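Local structure of decapping and exoribonuclease protein 1 (4GPS) at residues C191-V204 against S397-T409. The protein removes the NAD cap from the 5' end of RNAs, also acts on methylguanosine-capped RNA, and degrades RNA in the 5'-3' direction. Numbering follows the deposited sequence.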
loop_
_atom_site.group_PDB
_atom_site.type_symbol
_atom_site.label_atom_id
_atom_site.label_comp_id
_atom_site.label_asym_id
_atom_site.label_seq_id
_atom_site.Cartn_x
_atom_site.Cartn_y
_atom_site.Cartn_z
ATOM N N CYS A 191 -8.143 7.563 5.109
ATOM C CA CYS A 191 -9.331 8.416 5.265
ATOM C C CYS A 191 -9.132 9.699 6.068
ATOM O O CYS A 191 -9.424 10.780 5.585
ATOM C CB CYS A 191 -10.515 7.613 5.839
ATOM S SG CYS A 191 -11.157 6.420 4.651
ATOM N N PRO A 192 -8.585 9.608 7.281
ATOM C CA PRO A 192 -8.423 10.874 8.017
ATOM C C PRO A 192 -7.382 11.838 7.492
ATOM O O PRO A 192 -7.254 12.965 7.987
ATOM C CB PRO A 192 -8.119 10.428 9.450
ATOM C CG PRO A 192 -7.627 9.048 9.322
ATOM C CD PRO A 192 -8.339 8.440 8.145
ATOM N N PHE A 193 -6.640 11.429 6.478
ATOM C CA PHE A 193 -5.633 12.332 5.976
ATOM C C PHE A 193 -5.982 12.902 4.601
ATOM O O PHE A 193 -5.185 13.634 4.014
ATOM C CB PHE A 193 -4.264 11.629 5.989
ATOM C CG PHE A 193 -3.982 10.901 7.272
ATOM C CD1 PHE A 193 -4.342 9.557 7.426
ATOM C CD2 PHE A 193 -3.449 11.563 8.351
ATOM C CE1 PHE A 193 -4.184 8.889 8.634
ATOM C CE2 PHE A 193 -3.283 10.905 9.583
ATOM C CZ PHE A 193 -3.652 9.567 9.720
ATOM N N LEU A 194 -7.188 12.594 4.115
ATOM C CA LEU A 194 -7.640 13.060 2.801
ATOM C C LEU A 194 -8.856 13.994 2.828
ATOM O O LEU A 194 -9.625 14.041 3.790
ATOM C CB LEU A 194 -7.994 11.874 1.912
ATOM C CG LEU A 194 -6.878 10.890 1.581
ATOM C CD1 LEU A 194 -7.484 9.682 0.867
ATOM C CD2 LEU A 194 -5.801 11.585 0.748
ATOM N N ASP A 195 -9.028 14.711 1.725
ATOM C CA ASP A 195 -10.116 15.646 1.539
ATOM C C ASP A 195 -11.170 15.064 0.597
ATOM O O ASP A 195 -12.061 15.775 0.151
ATOM C CB ASP A 195 -9.569 16.933 0.941
ATOM C CG ASP A 195 -10.302 18.143 1.440
ATOM O OD1 ASP A 195 -10.173 19.223 0.803
ATOM O OD2 ASP A 195 -11.004 18.005 2.478
ATOM N N GLU A 196 -11.043 13.782 0.267
ATOM C CA GLU A 196 -12.002 13.096 -0.603
ATOM C C GLU A 196 -12.538 11.928 0.222
ATOM O O GLU A 196 -11.883 11.481 1.163
ATOM C CB GLU A 196 -11.341 12.514 -1.863
ATOM C CG GLU A 196 -10.293 13.364 -2.577
ATOM C CD GLU A 196 -10.875 14.515 -3.387
ATOM O OE1 GLU A 196 -10.100 15.086 -4.187
ATOM O OE2 GLU A 196 -12.079 14.854 -3.232
ATOM N N PRO A 197 -13.739 11.425 -0.105
ATOM C CA PRO A 197 -14.279 10.300 0.667
ATOM C C PRO A 197 -13.782 8.964 0.104
ATOM O O PRO A 197 -13.057 8.929 -0.890
ATOM C CB PRO A 197 -15.798 10.469 0.512
ATOM C CG PRO A 197 -15.907 10.934 -0.897
ATOM C CD PRO A 197 -14.759 11.974 -1.016
ATOM N N LEU A 198 -14.186 7.877 0.756
ATOM C CA LEU A 198 -13.825 6.519 0.366
ATOM C C LEU A 198 -15.114 5.742 0.114
ATOM O O LEU A 198 -16.089 5.874 0.869
ATOM C CB LEU A 198 -13.043 5.805 1.493
ATOM C CG LEU A 198 -12.779 4.295 1.307
ATOM C CD1 LEU A 198 -12.097 4.089 -0.055
ATOM C CD2 LEU A 198 -11.881 3.745 2.383
ATOM N N SER A 199 -15.103 4.919 -0.928
ATOM C CA SER A 199 -16.246 4.100 -1.253
ATOM C C SER A 199 -15.699 2.742 -1.703
ATOM O O SER A 199 -14.863 2.661 -2.611
ATOM C CB SER A 199 -17.036 4.775 -2.377
ATOM O OG SER A 199 -18.162 4.014 -2.727
ATOM N N LEU A 200 -16.175 1.673 -1.080
ATOM C CA LEU A 200 -15.677 0.351 -1.419
ATOM C C LEU A 200 -16.790 -0.669 -1.255
ATOM O O LEU A 200 -17.867 -0.333 -0.777
ATOM C CB LEU A 200 -14.496 -0.030 -0.479
ATOM C CG LEU A 200 -13.146 0.704 -0.570
ATOM C CD1 LEU A 200 -12.184 0.300 0.553
ATOM C CD2 LEU A 200 -12.544 0.383 -1.893
ATOM N N LEU A 201 -16.509 -1.916 -1.644
ATOM C CA LEU A 201 -17.432 -3.038 -1.500
ATOM C C LEU A 201 -16.761 -4.036 -0.585
ATOM O O LEU A 201 -15.562 -4.304 -0.708
ATOM C CB LEU A 201 -17.707 -3.714 -2.839
ATOM C CG LEU A 201 -18.476 -2.896 -3.871
ATOM C CD1 LEU A 201 -18.916 -3.850 -4.975
ATOM C CD2 LEU A 201 -19.703 -2.212 -3.239
ATOM N N MET A 202 -17.528 -4.580 0.343
ATOM C CA MET A 202 -16.981 -5.538 1.277
ATOM C C MET A 202 -17.986 -6.641 1.374
ATOM O O MET A 202 -19.148 -6.411 1.732
ATOM C CB MET A 202 -16.720 -4.871 2.629
ATOM C CG MET A 202 -15.609 -3.843 2.516
ATOM S SD MET A 202 -14.960 -3.095 4.021
ATOM C CE MET A 202 -14.820 -4.447 4.973
ATOM N N THR A 203 -17.530 -7.837 1.007
ATOM C CA THR A 203 -18.369 -9.013 0.991
ATOM C C THR A 203 -18.106 -9.969 2.145
ATOM O O THR A 203 -16.983 -10.439 2.319
ATOM C CB THR A 203 -18.188 -9.813 -0.348
ATOM O OG1 THR A 203 -18.563 -8.988 -1.464
ATOM C CG2 THR A 203 -19.054 -11.078 -0.333
ATOM N N VAL A 204 -19.139 -10.261 2.933
ATOM C CA VAL A 204 -18.996 -11.217 4.024
ATOM C C VAL A 204 -19.232 -12.573 3.385
ATOM O O VAL A 204 -20.375 -12.920 3.053
ATOM C CB VAL A 204 -20.054 -11.022 5.131
ATOM C CG1 VAL A 204 -19.967 -12.166 6.140
ATOM C CG2 VAL A 204 -19.844 -9.688 5.829
ATOM N N SER A 397 -28.130 -10.255 2.056
ATOM C CA SER A 397 -27.031 -9.706 1.289
ATOM C C SER A 397 -25.688 -10.029 1.929
ATOM O O SER A 397 -25.488 -9.832 3.129
ATOM C CB SER A 397 -27.194 -8.178 1.131
ATOM O OG SER A 397 -28.120 -7.833 0.101
ATOM N N THR A 398 -24.784 -10.550 1.111
ATOM C CA THR A 398 -23.451 -10.866 1.566
ATOM C C THR A 398 -22.537 -9.697 1.151
ATOM O O THR A 398 -21.421 -9.553 1.656
ATOM C CB THR A 398 -22.947 -12.211 0.940
ATOM O OG1 THR A 398 -22.998 -12.157 -0.500
ATOM C CG2 THR A 398 -23.794 -13.350 1.420
ATOM N N THR A 399 -23.009 -8.856 0.228
ATOM C CA THR A 399 -22.191 -7.736 -0.225
ATOM C C THR A 399 -22.754 -6.369 0.220
ATOM O O THR A 399 -23.954 -6.110 0.110
ATOM C CB THR A 399 -21.993 -7.791 -1.771
ATOM O OG1 THR A 399 -21.515 -9.094 -2.153
ATOM C CG2 THR A 399 -20.970 -6.762 -2.206
ATOM N N PHE A 400 -21.859 -5.509 0.715
ATOM C CA PHE A 400 -22.199 -4.195 1.247
ATOM C C PHE A 400 -21.393 -3.032 0.664
ATOM O O PHE A 400 -20.201 -3.168 0.395
ATOM C CB PHE A 400 -21.985 -4.190 2.778
ATOM C CG PHE A 400 -22.830 -5.189 3.522
ATOM C CD1 PHE A 400 -22.464 -6.533 3.577
ATOM C CD2 PHE A 400 -24.028 -4.800 4.108
ATOM C CE1 PHE A 400 -23.280 -7.474 4.200
ATOM C CE2 PHE A 400 -24.854 -5.748 4.735
ATOM C CZ PHE A 400 -24.477 -7.083 4.779
ATOM N N LYS A 401 -22.039 -1.883 0.475
ATOM C CA LYS A 401 -21.327 -0.710 -0.010
ATOM C C LYS A 401 -20.793 -0.050 1.252
ATOM O O LYS A 401 -21.560 0.260 2.165
ATOM C CB LYS A 401 -22.255 0.273 -0.723
ATOM C CG LYS A 401 -22.783 -0.192 -2.070
ATOM C CD LYS A 401 -23.308 1.002 -2.864
ATOM C CE LYS A 401 -23.769 0.596 -4.261
ATOM N NZ LYS A 401 -24.032 1.816 -5.095
ATOM N N VAL A 402 -19.482 0.167 1.313
ATOM C CA VAL A 402 -18.896 0.771 2.487
ATOM C C VAL A 402 -18.396 2.148 2.138
ATOM O O VAL A 402 -17.621 2.324 1.168
ATOM C CB VAL A 402 -17.736 -0.088 3.050
ATOM C CG1 VAL A 402 -17.066 0.645 4.172
ATOM C CG2 VAL A 402 -18.267 -1.421 3.560
ATOM N N GLN A 403 -18.851 3.138 2.912
ATOM C CA GLN A 403 -18.437 4.513 2.658
ATOM C C GLN A 403 -18.018 5.261 3.880
ATOM O O GLN A 403 -18.548 5.053 4.988
ATOM C CB GLN A 403 -19.542 5.287 1.947
ATOM C CG GLN A 403 -19.766 4.740 0.574
ATOM C CD GLN A 403 -21.063 5.185 -0.015
ATOM O OE1 GLN A 403 -21.258 6.371 -0.270
ATOM N NE2 GLN A 403 -21.969 4.236 -0.235
ATOM N N ILE A 404 -17.063 6.152 3.662
ATOM C CA ILE A 404 -16.543 6.954 4.731
ATOM C C ILE A 404 -16.403 8.412 4.290
ATOM O O ILE A 404 -15.624 8.710 3.388
ATOM C CB ILE A 404 -15.189 6.387 5.211
ATOM C CG1 ILE A 404 -15.380 4.949 5.692
ATOM C CG2 ILE A 404 -14.637 7.240 6.374
ATOM C CD1 ILE A 404 -14.109 4.343 6.399
ATOM N N ASP A 405 -17.200 9.291 4.915
ATOM C CA ASP A 405 -17.221 10.753 4.685
ATOM C C ASP A 405 -15.847 11.328 4.868
ATOM O O ASP A 405 -14.963 10.676 5.412
ATOM C CB ASP A 405 -18.008 11.489 5.787
ATOM C CG ASP A 405 -19.441 11.535 5.531
ATOM O OD1 ASP A 405 -19.803 11.612 4.339
ATOM O OD2 ASP A 405 -20.204 11.506 6.518
ATOM N N THR A 406 -15.714 12.595 4.502
ATOM C CA THR A 406 -14.482 13.277 4.769
ATOM C C THR A 406 -14.552 13.618 6.262
ATOM O O THR A 406 -13.564 14.059 6.826
ATOM C CB THR A 406 -14.317 14.565 3.952
ATOM O OG1 THR A 406 -15.529 15.329 4.010
ATOM C CG2 THR A 406 -13.966 14.229 2.502
ATOM N N ASN A 407 -15.715 13.404 6.888
ATOM C CA ASN A 407 -15.902 13.651 8.338
ATOM C C ASN A 407 -15.735 12.365 9.111
ATOM O O ASN A 407 -16.081 12.302 10.287
ATOM C CB ASN A 407 -17.319 14.139 8.690
ATOM C CG ASN A 407 -17.685 15.441 8.021
ATOM O OD1 ASN A 407 -17.000 16.459 8.189
ATOM N ND2 ASN A 407 -18.783 15.425 7.256
ATOM N N LEU A 408 -15.252 11.329 8.438
ATOM C CA LEU A 408 -15.075 10.020 9.040
ATOM C C LEU A 408 -16.392 9.380 9.456
ATOM O O LEU A 408 -16.433 8.580 10.389
ATOM C CB LEU A 408 -14.113 10.084 10.222
ATOM C CG LEU A 408 -12.801 10.778 9.837
ATOM C CD1 LEU A 408 -11.794 10.632 10.977
ATOM C CD2 LEU A 408 -12.248 10.174 8.552
ATOM N N THR A 409 -17.481 9.732 8.784
ATOM C CA THR A 409 -18.738 9.068 9.094
ATOM C C THR A 409 -18.829 7.815 8.206
ATOM O O THR A 409 -18.773 7.902 6.970
ATOM C CB THR A 409 -19.952 9.958 8.823
ATOM O OG1 THR A 409 -20.042 10.948 9.854
ATOM C CG2 THR A 409 -21.238 9.122 8.812
HETATM O O HOH W 1 -11.323 14.624 6.093
#
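Leu198, Leu200 and Met202 face Ile404, Val402 and Phe400 as hydrogen-bonded antiparallel pairs, each closed by two reciprocal N-H···O=C bonds, and the axes of strands 198-204 and 399-404 approach to 4.6 Å, their directions 154° apart. The ladder gains one more rung at its end, where Val204 N donates to Thr398 O at 2.7 Å.

On the face carrying Met202 and Val402 the packing is apolar: Val402 CG2 lies 3.7 Å from Met202 SD, and the methionine chain bends at its last torsion. Further along, Cys191 SG fits against the CG2 and CD1 methyls of Ile404, both at 4.0 Å. At the end of the type I turn 405-408, Leu408 CD1 reaches Pro192 CB at 4.0 Å.

The reverse face is more polar. In the non-hydrogen-bonded pair Thr203-Thr399 the CA atoms come within 4.2 Å, and both hydroxyls sit beside their own backbone N (chi1 -61° and -52°), which brings Thr203 OG1 to 3.0 Å from Thr399 OG1 in a hydrogen bond. A valine at Thr203 would probably leave the Thr399 hydroxyl without this mate. Nearby, Leu201 CD2 runs alongside Lys401 CG at 3.9 Å.

Strand 210-213 pairs with one side of strand 198-204, and strand 409-414 with the far side of strand 399-404. The Met202 face is covered by helix 370-393 through Leu388, while helix 182-190 packs on Leu198 and Leu200. This is antiparallel beta-sheet pairing within the RAI1-like PD-(D/E)XK nuclease fold, away from the metal site.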